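PA4485 (Pseudomonas aeruginosa, PDB 4AVR) is probably a lytic transglycosylase that cleaves peptidoglycan glycan strands, with a strong preference for those lacking stem peptides. Local coordinates at residues A40-T45 / R67-S72; V53-N58 / R73-G78. All coordinates share one frame; numbering follows the deposited sequence.

In the fold
The two contacts lie close together, their centres about 7 Å apart, and their four segments alternate along the chain: 40-45, 53-58, 67-72, 73-78. Segments 40-45 and 53-58 are antiparallel neighbours in the curled mixed sheet of a double-psi beta-barrel family domain, joined by backbone hydrogen bonds pairing Val42 with Val55 and Val44 with Val53. Strand 67-71 leads through Ser72 into helix 73-79. Contact 1 therefore packs that strand against the first of the paired strands across the interior, and contact 2 lays the following helix on the second. Together they tie a strand-helix unit to one strand pair, and both reach the second subunit through 67-72 and 73-78.

Contact 1: A40-T45 / R67-S72; sequences ARVRVT and RIIDVS
Val44 and Ile69 mark the closest approach of the two backbones, yet their CA atoms stay 9.0 Å apart, too far for strand pairing. Strands 41-46 and 67-71 are not neighbours in the sheet: the first pairs with strands 52-59 and 87-93, the second with strands 2-8 and 30-32, and no hydrogen bond joins them. What spans the gap is side chain alone. Within 67-71 the backbone departs from regular extended geometry at Ile68, where psi falls to -28°. The two consecutive isoleucines thus both find apolar partners, Ile68 against Val89 and Ile91 of strand 87-93, Ile69 against segment 40-45.

Ile69 is the probe. Its chain is stretched out, with CG1 trans to the backbone N and chi2 near 163°, which carries the terminal methyl well out from its own strand. There CD1 meets Val44 CG2 at 4.0 Å, the two side chains running at a slant to one another. Val44 offers the branch that lies beside its backbone N. The same CD1 also lies, more loosely, 4.5 Å from Val42 CG1, so one methyl faces two valines two residues apart on their strand. Val71 also points toward segment 40-45, but its CG1 stays 5.0 Å from Val44 CG2. Leu36, Ile57 and Ile91 pack on Val42, Val89 on Val44 and Ala6 on Ile69.

The polar groups of 67-72 work elsewhere: Arg67 forms a salt bridge with Glu5, and Asp70 holds Ser7 while bridging to Arg12 of the second subunit. About 4 Å from the centre of the chain, the contact is thus a purely hydrophobic piece of the barrel core, its cohesion coming from methyl packing and solvent exclusion without any directional bond.

Contact 2: V53-N58 / R73-G78; sequences VVVRIN and RKAAEG
Apolar packing through Val53, Val55 and Ala75 joins strand 53-58 to helix 73-78. The helix runs nearly antiparallel to the strand, at 163°, with the axes 8.8 Å apart at their closest. Val55 CG1 meets the methyl CB of Ala75 at 3.7 Å, and Val53 CG2 lies farther from that methyl, at 4.4 Å. With chi1 near -65° in Val55, CG1 stands trans to the carbonyl carbon, the branch turned to the helix.

Side chain against backbone is the second kind. Val53 CG1 rests on the main chain of Gly78, 3.7 Å from its CA, and also lies 4.0 Å from Ala75 O. Because Gly78 carries no side chain, the valine methyl can settle directly on the last turn of the helix, and the CA atoms of Val53 and Gly78 come within 6.2 Å.

In this double-psi beta-barrel family domain the helix follows strand 67-71 and packs beside strand 52-59, which is itself hydrogen-bonded to strand 41-46. Ser72 is the N-cap: its OG accepts the Ala75 N-H, while Tyr24 OH bonds to Arg73 N.

Ionic and polar bonds lie on the side of the helix turned from the strand. Arg73 NH1 forms a salt bridge with Glu77 OE1, one turn on, at 3.1 Å; the oxygen lies in the guanidinium plane, whereas the arginine meets the carboxylate from above its plane. Asn27 OD1 accepts a hydrogen bond from Arg73 NH2, which further fixes the guanidinium, and Arg83 of the second subunit makes a long, weak ion pair with Glu77.

Contact 1: A40-T45 / R67-S72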
loop_
_atom_site.group_PDB
_atom_site.type_symbol
_atom_site.label_atom_id
_atom_site.label_comp_id
_atom_site.label_asym_id
_atom_site.label_seq_id
_atom_site.Cartn_x
_atom_site.Cartn_y
_atom_site.Cartn_z
ATOM N N ALA A 40 15.027 -6.483 14.580
ATOM C CA ALA A 40 16.173 -6.779 13.719
ATOM C C ALA A 40 16.339 -5.687 12.666
ATOM O O ALA A 40 15.374 -5.241 12.068
ATOM C CB ALA A 40 16.009 -8.130 13.036
ATOM N N ARG A 41 17.581 -5.264 12.460
ATOM C CA ARG A 41 17.931 -4.302 11.415
ATOM C C ARG A 41 18.364 -5.043 10.157
ATOM O O ARG A 41 19.159 -5.977 10.221
ATOM C CB ARG A 41 19.043 -3.343 11.883
ATOM C CG ARG A 41 18.607 -2.404 12.998
ATOM C CD ARG A 41 19.708 -1.506 13.542
ATOM N NE ARG A 41 20.225 -0.526 12.575
ATOM C CZ ARG A 41 21.445 -0.536 12.034
ATOM N NH1 ARG A 41 22.322 -1.489 12.328
ATOM N NH2 ARG A 41 21.787 0.423 11.184
ATOM N N VAL A 42 17.852 -4.590 9.016
ATOM C CA VAL A 42 18.081 -5.231 7.742
ATOM C C VAL A 42 18.423 -4.181 6.694
ATOM O O VAL A 42 17.676 -3.215 6.527
ATOM C CB VAL A 42 16.801 -5.975 7.309
ATOM C CG1 VAL A 42 16.981 -6.673 5.968
ATOM C CG2 VAL A 42 16.358 -6.977 8.380
ATOM N N ARG A 43 19.542 -4.366 5.987
ATOM C CA ARG A 43 19.845 -3.543 4.823
ATOM C C ARG A 43 19.143 -4.127 3.601
ATOM O O ARG A 43 19.340 -5.292 3.261
ATOM C CB ARG A 43 21.341 -3.438 4.561
ATOM C CG ARG A 43 21.655 -2.493 3.399
ATOM C CD ARG A 43 23.134 -2.129 3.312
ATOM N NE ARG A 43 23.421 -1.051 4.272
ATOM C CZ ARG A 43 24.273 -1.078 5.301
ATOM N NH1 ARG A 43 25.055 -2.130 5.558
ATOM N NH2 ARG A 43 24.363 0.003 6.075
ATOM N N VAL A 44 18.338 -3.295 2.952
ATOM C CA VAL A 44 17.583 -3.669 1.770
ATOM C C VAL A 44 18.162 -2.899 0.585
ATOM O O VAL A 44 18.269 -1.680 0.649
ATOM C CB VAL A 44 16.097 -3.301 1.940
ATOM C CG1 VAL A 44 15.301 -3.736 0.725
ATOM C CG2 VAL A 44 15.545 -3.908 3.216
ATOM N N THR A 45 18.522 -3.612 -0.482
ATOM C CA THR A 45 19.046 -2.994 -1.693
ATOM C C THR A 45 18.098 -3.298 -2.840
ATOM O O THR A 45 17.821 -4.458 -3.137
ATOM C CB THR A 45 20.443 -3.534 -2.035
ATOM O OG1 THR A 45 21.327 -3.302 -0.942
ATOM C CG2 THR A 45 21.004 -2.872 -3.295
ATOM N N ARG A 67 7.668 -13.109 -2.332
ATOM C CA ARG A 67 7.780 -11.799 -1.687
ATOM C C ARG A 67 8.518 -12.003 -0.366
ATOM O O ARG A 67 8.091 -12.799 0.464
ATOM C CB ARG A 67 6.384 -11.164 -1.499
ATOM C CG ARG A 67 6.397 -9.678 -1.093
ATOM C CD ARG A 67 5.043 -9.004 -1.282
ATOM N NE ARG A 67 4.550 -9.140 -2.648
ATOM C CZ ARG A 67 3.265 -9.252 -2.990
ATOM N NH1 ARG A 67 2.304 -9.268 -2.064
ATOM N NH2 ARG A 67 2.953 -9.413 -4.276
ATOM N N ILE A 68 9.629 -11.281 -0.173
ATOM C CA ILE A 68 10.494 -11.468 0.985
ATOM C C ILE A 68 10.319 -10.405 2.064
ATOM O O ILE A 68 10.564 -10.690 3.230
ATOM C CB ILE A 68 11.979 -11.561 0.527
ATOM C CG1 ILE A 68 12.864 -12.146 1.632
ATOM C CG2 ILE A 68 12.529 -10.237 0.019
ATOM C CD1 ILE A 68 14.255 -12.503 1.144
ATOM N N ILE A 69 9.917 -9.192 1.695
ATOM C CA ILE A 69 9.835 -8.106 2.671
ATOM C C ILE A 69 8.815 -7.089 2.203
ATOM O O ILE A 69 8.675 -6.860 1.011
ATOM C CB ILE A 69 11.237 -7.481 2.889
ATOM C CG1 ILE A 69 11.317 -6.626 4.155
ATOM C CG2 ILE A 69 11.736 -6.739 1.652
ATOM C CD1 ILE A 69 12.737 -6.345 4.602
ATOM N N ASP A 70 8.082 -6.504 3.150
ATOM C CA ASP A 70 7.179 -5.390 2.883
ATOM C C ASP A 70 7.665 -4.202 3.693
ATOM O O ASP A 70 7.831 -4.334 4.898
ATOM C CB ASP A 70 5.743 -5.722 3.313
ATOM C CG ASP A 70 5.186 -6.992 2.659
ATOM O OD1 ASP A 70 5.580 -7.348 1.525
ATOM O OD2 ASP A 70 4.341 -7.645 3.297
ATOM N N VAL A 71 7.892 -3.055 3.050
ATOM C CA VAL A 71 8.510 -1.913 3.725
ATOM C C VAL A 71 7.530 -0.746 3.865
ATOM O O VAL A 71 6.524 -0.659 3.165
ATOM C CB VAL A 71 9.806 -1.459 2.994
ATOM C CG1 VAL A 71 10.773 -2.628 2.846
ATOM C CG2 VAL A 71 9.492 -0.824 1.647
ATOM N N SER A 72 7.853 0.161 4.777
ATOM C CA SER A 72 7.062 1.370 4.953
ATOM C C SER A 72 7.145 2.283 3.732
ATOM O O SER A 72 8.050 2.175 2.905
ATOM C CB SER A 72 7.552 2.141 6.157
ATOM O OG SER A 72 8.860 2.641 5.889
#

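Contact 2: V53-N58 / R73-G78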
loop_
_atom_site.group_PDB
_atom_site.type_symbol
_atom_site.label_atom_id
_atom_site.label_comp_id
_atom_site.label_asym_id
_atom_site.label_seq_id
_atom_site.Cartn_x
_atom_site.Cartn_y
_atom_site.Cartn_z
ATOM N N VAL A 53 18.519 1.065 1.812
ATOM C CA VAL A 53 18.074 1.622 3.092
ATOM C C VAL A 53 18.246 0.566 4.170
ATOM O O VAL A 53 18.428 -0.611 3.868
ATOM C CB VAL A 53 16.594 2.064 3.068
ATOM C CG1 VAL A 53 16.351 3.120 1.998
ATOM C CG2 VAL A 53 15.668 0.888 2.889
ATOM N N VAL A 54 18.170 0.997 5.429
ATOM C CA VAL A 54 18.114 0.079 6.567
ATOM C C VAL A 54 16.742 0.213 7.215
ATOM O O VAL A 54 16.284 1.326 7.513
ATOM C CB VAL A 54 19.232 0.366 7.574
ATOM C CG1 VAL A 54 19.100 -0.544 8.786
ATOM C CG2 VAL A 54 20.591 0.167 6.918
ATOM N N VAL A 55 16.082 -0.924 7.391
ATOM C CA VAL A 55 14.781 -0.979 8.058
ATOM C C VAL A 55 14.861 -1.853 9.297
ATOM O O VAL A 55 15.784 -2.650 9.465
ATOM C CB VAL A 55 13.676 -1.506 7.117
ATOM C CG1 VAL A 55 13.430 -0.537 5.960
ATOM C CG2 VAL A 55 13.998 -2.915 6.622
ATOM N N ARG A 56 13.876 -1.656 10.171
ATOM C CA ARG A 56 13.719 -2.410 11.410
ATOM C C ARG A 56 12.470 -3.280 11.281
ATOM O O ARG A 56 11.401 -2.784 10.909
ATOM C CB ARG A 56 13.539 -1.370 12.537
ATOM C CG ARG A 56 13.242 -1.884 13.920
ATOM C CD ARG A 56 13.201 -0.716 14.899
ATOM N NE ARG A 56 12.156 0.294 14.632
ATOM C CZ ARG A 56 10.905 0.208 15.071
ATOM N NH1 ARG A 56 10.505 -0.833 15.794
ATOM N NH2 ARG A 56 10.045 1.176 14.806
ATOM N N ILE A 57 12.570 -4.572 11.602
ATOM C CA ILE A 57 11.446 -5.495 11.469
ATOM C C ILE A 57 10.448 -5.275 12.616
ATOM O O ILE A 57 10.818 -5.334 13.792
ATOM C CB ILE A 57 11.911 -6.973 11.447
ATOM C CG1 ILE A 57 12.928 -7.189 10.306
ATOM C CG2 ILE A 57 10.714 -7.915 11.360
ATOM C CD1 ILE A 57 12.452 -6.747 8.926
ATOM N N ASN A 58 9.193 -5.035 12.270
ATOM C CA ASN A 58 8.140 -4.882 13.281
ATOM C C ASN A 58 6.830 -5.564 12.907
ATOM O O ASN A 58 5.822 -5.307 13.544
ATOM C CB ASN A 58 7.917 -3.401 13.655
ATOM C CG ASN A 58 7.112 -2.664 12.620
ATOM O OD1 ASN A 58 6.922 -3.156 11.511
ATOM N ND2 ASN A 58 6.616 -1.474 12.982
ATOM N N ARG A 73 6.219 3.237 3.658
ATOM C CA ARG A 73 6.257 4.224 2.583
ATOM C C ARG A 73 7.579 4.978 2.544
ATOM O O ARG A 73 8.163 5.174 1.474
ATOM C CB ARG A 73 5.093 5.209 2.724
ATOM C CG ARG A 73 4.902 6.073 1.474
ATOM C CD ARG A 73 5.063 7.538 1.649
ATOM N NE ARG A 73 4.712 8.045 2.917
ATOM C CZ ARG A 73 5.431 8.717 3.808
ATOM N NH1 ARG A 73 6.707 9.125 3.693
ATOM N NH2 ARG A 73 4.761 8.986 4.887
ATOM N N LYS A 74 8.056 5.431 3.696
ATOM C CA LYS A 74 9.307 6.178 3.751
ATOM C C LYS A 74 10.472 5.321 3.258
ATOM O O LYS A 74 11.359 5.815 2.541
ATOM C CB LYS A 74 9.568 6.691 5.170
ATOM C CG LYS A 74 10.823 7.521 5.302
ATOM C CD LYS A 74 10.697 8.862 4.638
ATOM C CE LYS A 74 11.889 9.746 4.976
ATOM N NZ LYS A 74 11.854 11.054 4.260
ATOM N N ALA A 75 10.496 4.041 3.623
ATOM C CA ALA A 75 11.547 3.150 3.130
ATOM C C ALA A 75 11.445 2.980 1.613
ATOM O O ALA A 75 12.465 2.937 0.915
ATOM C CB ALA A 75 11.480 1.804 3.834
ATOM N N ALA A 76 10.226 2.865 1.101
ATOM C CA ALA A 76 10.016 2.744 -0.339
ATOM C C ALA A 76 10.528 3.965 -1.088
ATOM O O ALA A 76 11.096 3.850 -2.177
ATOM C CB ALA A 76 8.565 2.508 -0.648
ATOM N N GLU A 77 10.347 5.147 -0.505
ATOM C CA GLU A 77 10.931 6.369 -1.078
ATOM C C GLU A 77 12.452 6.275 -1.149
ATOM O O GLU A 77 13.052 6.592 -2.176
ATOM C CB GLU A 77 10.511 7.605 -0.269
ATOM C CG GLU A 77 9.029 7.907 -0.400
ATOM C CD GLU A 77 8.499 8.953 0.544
ATOM O OE1 GLU A 77 9.019 9.152 1.653
ATOM O OE2 GLU A 77 7.415 9.496 0.244
ATOM N N GLY A 78 13.079 5.831 -0.061
ATOM C CA GLY A 78 14.533 5.678 -0.039
ATOM C C GLY A 78 15.033 4.648 -1.048
ATOM O O GLY A 78 16.136 4.772 -1.557
#